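Local coordinates for LacI family sugar-binding transcriptional regulator (Enterococcus faecalis V583, PDB 4RK0), which binds ribose and, as a LacI-family regulator, probably controls transcription by binding operator DNA in response to a sugar, at residues A[226-231]-A[265-270]. Numbering follows the deposited sequence.
Sequences LTTIAQ and IERFST. With RIB (alpha-D-ribofuranose), chain E.
R267 lies along the backbone of L226. Its CB and CG pack beside the L226 carbonyl, and CD comes within 3.3 Å of L226 O. The chain runs extended as far as NE; a turn about CD-NE (chi4 95°) then swings NH1 to the same oxygen. NE and CZ pass it farther off. NH1 donates to L226 O at 2.8 Å, and the acceptor sits in the guanidinium plane. T228 CG2 touches NH1 at the edge, while I265 CG2 lies 3.4 Å above the plane, over its centre. NH2 turns to other partners, a salt bridge with E220 and a hydrogen bond to N215.

T227 OG1, beside the backbone N (chi1 -68°), accepts from R267 N at 2.8 Å. The same hydroxyl meets a water that also binds T270 N and T270 OG1, the latter also bonded to H119. T227 N donates to S269 OG at 3.0 Å; that hydroxyl also bonds to I210 O.

T228 and I265 form an antiparallel hydrogen-bonded pair, with T228 N bonded to I265 O and I265 N to T228 O. Further on, A230 CB rests on I265 CG1 at 3.7 Å. The strand then delivers Q231, whose NE2 donates to ribose O2 at 3.1 Å. This pairing of 228-230, outermost in its sheet within this chain, with the end of 257-265 belongs to the hinge-linked, two-domain periplasmic-binding-protein fold of LacI-family regulators.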
loop_
_atom_site.group_PDB
_atom_site.type_symbol
_atom_site.label_atom_id
_atom_site.label_comp_id
_atom_site.label_asym_id
_atom_site.label_seq_id
_atom_site.Cartn_x
_atom_site.Cartn_y
_atom_site.Cartn_z
ATOM N N LEU A 226 -10.502 -8.428 11.691
ATOM C CA LEU A 226 -11.195 -7.157 11.982
ATOM C C LEU A 226 -12.554 -7.070 11.253
ATOM O O LEU A 226 -12.652 -7.180 10.008
ATOM C CB LEU A 226 -10.298 -5.959 11.609
ATOM C CG LEU A 226 -10.906 -4.570 11.738
ATOM C CD1 LEU A 226 -11.214 -4.253 13.201
ATOM C CD2 LEU A 226 -9.955 -3.539 11.142
ATOM N N THR A 227 -13.578 -6.870 12.077
ATOM C CA THR A 227 -14.938 -6.589 11.667
ATOM C C THR A 227 -14.917 -5.181 11.176
ATOM O O THR A 227 -14.344 -4.293 11.840
ATOM C CB THR A 227 -15.897 -6.748 12.861
ATOM O OG1 THR A 227 -15.964 -8.127 13.242
ATOM C CG2 THR A 227 -17.326 -6.250 12.522
ATOM N N THR A 228 -15.541 -4.951 10.026
ATOM C CA THR A 228 -15.374 -3.684 9.338
ATOM C C THR A 228 -16.511 -3.417 8.352
ATOM O O THR A 228 -17.339 -4.277 8.104
ATOM C CB THR A 228 -14.024 -3.693 8.580
ATOM O OG1 THR A 228 -13.739 -2.374 8.164
ATOM C CG2 THR A 228 -14.025 -4.651 7.389
ATOM N N ILE A 229 -16.566 -2.201 7.845
ATOM C CA ILE A 229 -17.490 -1.833 6.779
ATOM C C ILE A 229 -16.750 -1.847 5.489
ATOM O O ILE A 229 -15.754 -1.146 5.360
ATOM C CB ILE A 229 -18.045 -0.411 7.004
ATOM C CG1 ILE A 229 -18.815 -0.331 8.302
ATOM C CG2 ILE A 229 -18.946 -0.019 5.824
ATOM C CD1 ILE A 229 -19.824 -1.422 8.564
ATOM N N ALA A 230 -17.207 -2.645 4.525
ATOM C CA ALA A 230 -16.508 -2.767 3.274
ATOM C C ALA A 230 -16.929 -1.702 2.258
ATOM O O ALA A 230 -18.101 -1.566 1.944
ATOM C CB ALA A 230 -16.729 -4.152 2.643
ATOM N N GLN A 231 -15.943 -0.985 1.745
ATOM C CA GLN A 231 -16.103 -0.133 0.562
ATOM C C GLN A 231 -15.627 -0.888 -0.661
ATOM O O GLN A 231 -14.613 -1.544 -0.590
ATOM C CB GLN A 231 -15.229 1.122 0.647
ATOM C CG GLN A 231 -15.604 2.097 1.758
ATOM C CD GLN A 231 -15.020 3.458 1.490
ATOM O OE1 GLN A 231 -15.379 4.108 0.496
ATOM N NE2 GLN A 231 -14.077 3.887 2.330
ATOM N N ILE A 265 -18.939 -6.433 7.253
ATOM C CA ILE A 265 -18.208 -7.704 7.194
ATOM C C ILE A 265 -17.914 -8.088 8.591
ATOM O O ILE A 265 -17.076 -7.468 9.220
ATOM C CB ILE A 265 -16.866 -7.585 6.465
ATOM C CG1 ILE A 265 -17.052 -6.979 5.076
ATOM C CG2 ILE A 265 -16.218 -8.975 6.329
ATOM C CD1 ILE A 265 -17.905 -7.794 4.133
ATOM N N GLU A 266 -18.613 -9.094 9.105
ATOM C CA GLU A 266 -18.428 -9.501 10.471
ATOM C C GLU A 266 -17.320 -10.527 10.561
ATOM O O GLU A 266 -17.345 -11.558 9.868
ATOM C CB GLU A 266 -19.734 -10.046 11.044
ATOM C CG GLU A 266 -19.685 -10.455 12.507
ATOM C CD GLU A 266 -21.075 -10.617 13.116
ATOM O OE1 GLU A 266 -22.069 -10.467 12.371
ATOM O OE2 GLU A 266 -21.178 -10.887 14.336
ATOM N N ARG A 267 -16.343 -10.217 11.403
ATOM C CA ARG A 267 -15.237 -11.117 11.678
ATOM C C ARG A 267 -15.186 -11.396 13.163
ATOM O O ARG A 267 -16.209 -11.842 13.752
ATOM C CB ARG A 267 -13.928 -10.560 11.086
ATOM C CG ARG A 267 -13.963 -10.499 9.600
ATOM C CD ARG A 267 -12.574 -10.332 8.996
ATOM N NE ARG A 267 -12.654 -10.341 7.545
ATOM C CZ ARG A 267 -12.726 -9.247 6.769
ATOM N NH1 ARG A 267 -12.777 -8.032 7.309
ATOM N NH2 ARG A 267 -12.782 -9.373 5.448
ATOM N N PHE A 268 -14.050 -11.149 13.813
ATOM C CA PHE A 268 -13.861 -11.637 15.153
ATOM C C PHE A 268 -13.441 -10.586 16.145
ATOM O O PHE A 268 -13.086 -10.894 17.293
ATOM C CB PHE A 268 -12.924 -12.865 15.125
ATOM C CG PHE A 268 -13.568 -14.058 14.493
ATOM C CD1 PHE A 268 -14.441 -14.861 15.227
ATOM C CD2 PHE A 268 -13.397 -14.335 13.141
ATOM C CE1 PHE A 268 -15.080 -15.943 14.643
ATOM C CE2 PHE A 268 -14.042 -15.424 12.547
ATOM C CZ PHE A 268 -14.880 -16.227 13.301
ATOM N N SER A 269 -13.568 -9.324 15.773
ATOM C CA SER A 269 -13.077 -8.266 16.658
ATOM C C SER A 269 -14.146 -7.613 17.550
ATOM O O SER A 269 -13.847 -6.703 18.280
ATOM C CB SER A 269 -12.341 -7.205 15.817
ATOM O OG SER A 269 -13.243 -6.471 15.015
ATOM N N THR A 270 -15.380 -8.082 17.467
ATOM C CA THR A 270 -16.408 -7.690 18.430
ATOM C C THR A 270 -17.021 -8.879 19.134
ATOM O O THR A 270 -16.996 -9.997 18.632
ATOM C CB THR A 270 -17.553 -6.898 17.739
ATOM O OG1 THR A 270 -18.335 -7.777 16.912
ATOM C CG2 THR A 270 -16.992 -5.770 16.880
HETATM O O5 RIB E . -9.005 4.546 4.671
HETATM C C5 RIB E . -8.706 5.766 4.010
HETATM C C4 RIB E . -9.905 6.594 4.176
HETATM O O4 RIB E . -9.760 7.953 3.688
HETATM C C3 RIB E . -10.842 5.705 3.382
HETATM O O3 RIB E . -11.807 5.315 4.361
HETATM C C2 RIB E . -11.251 6.653 2.252
HETATM O O2 RIB E . -12.643 6.661 2.054
HETATM C C1 RIB E . -10.599 8.019 2.526
HETATM O O1 RIB E . -11.535 9.082 2.481
HETATM O O HOH W 1 -16.964 -9.267 15.352
#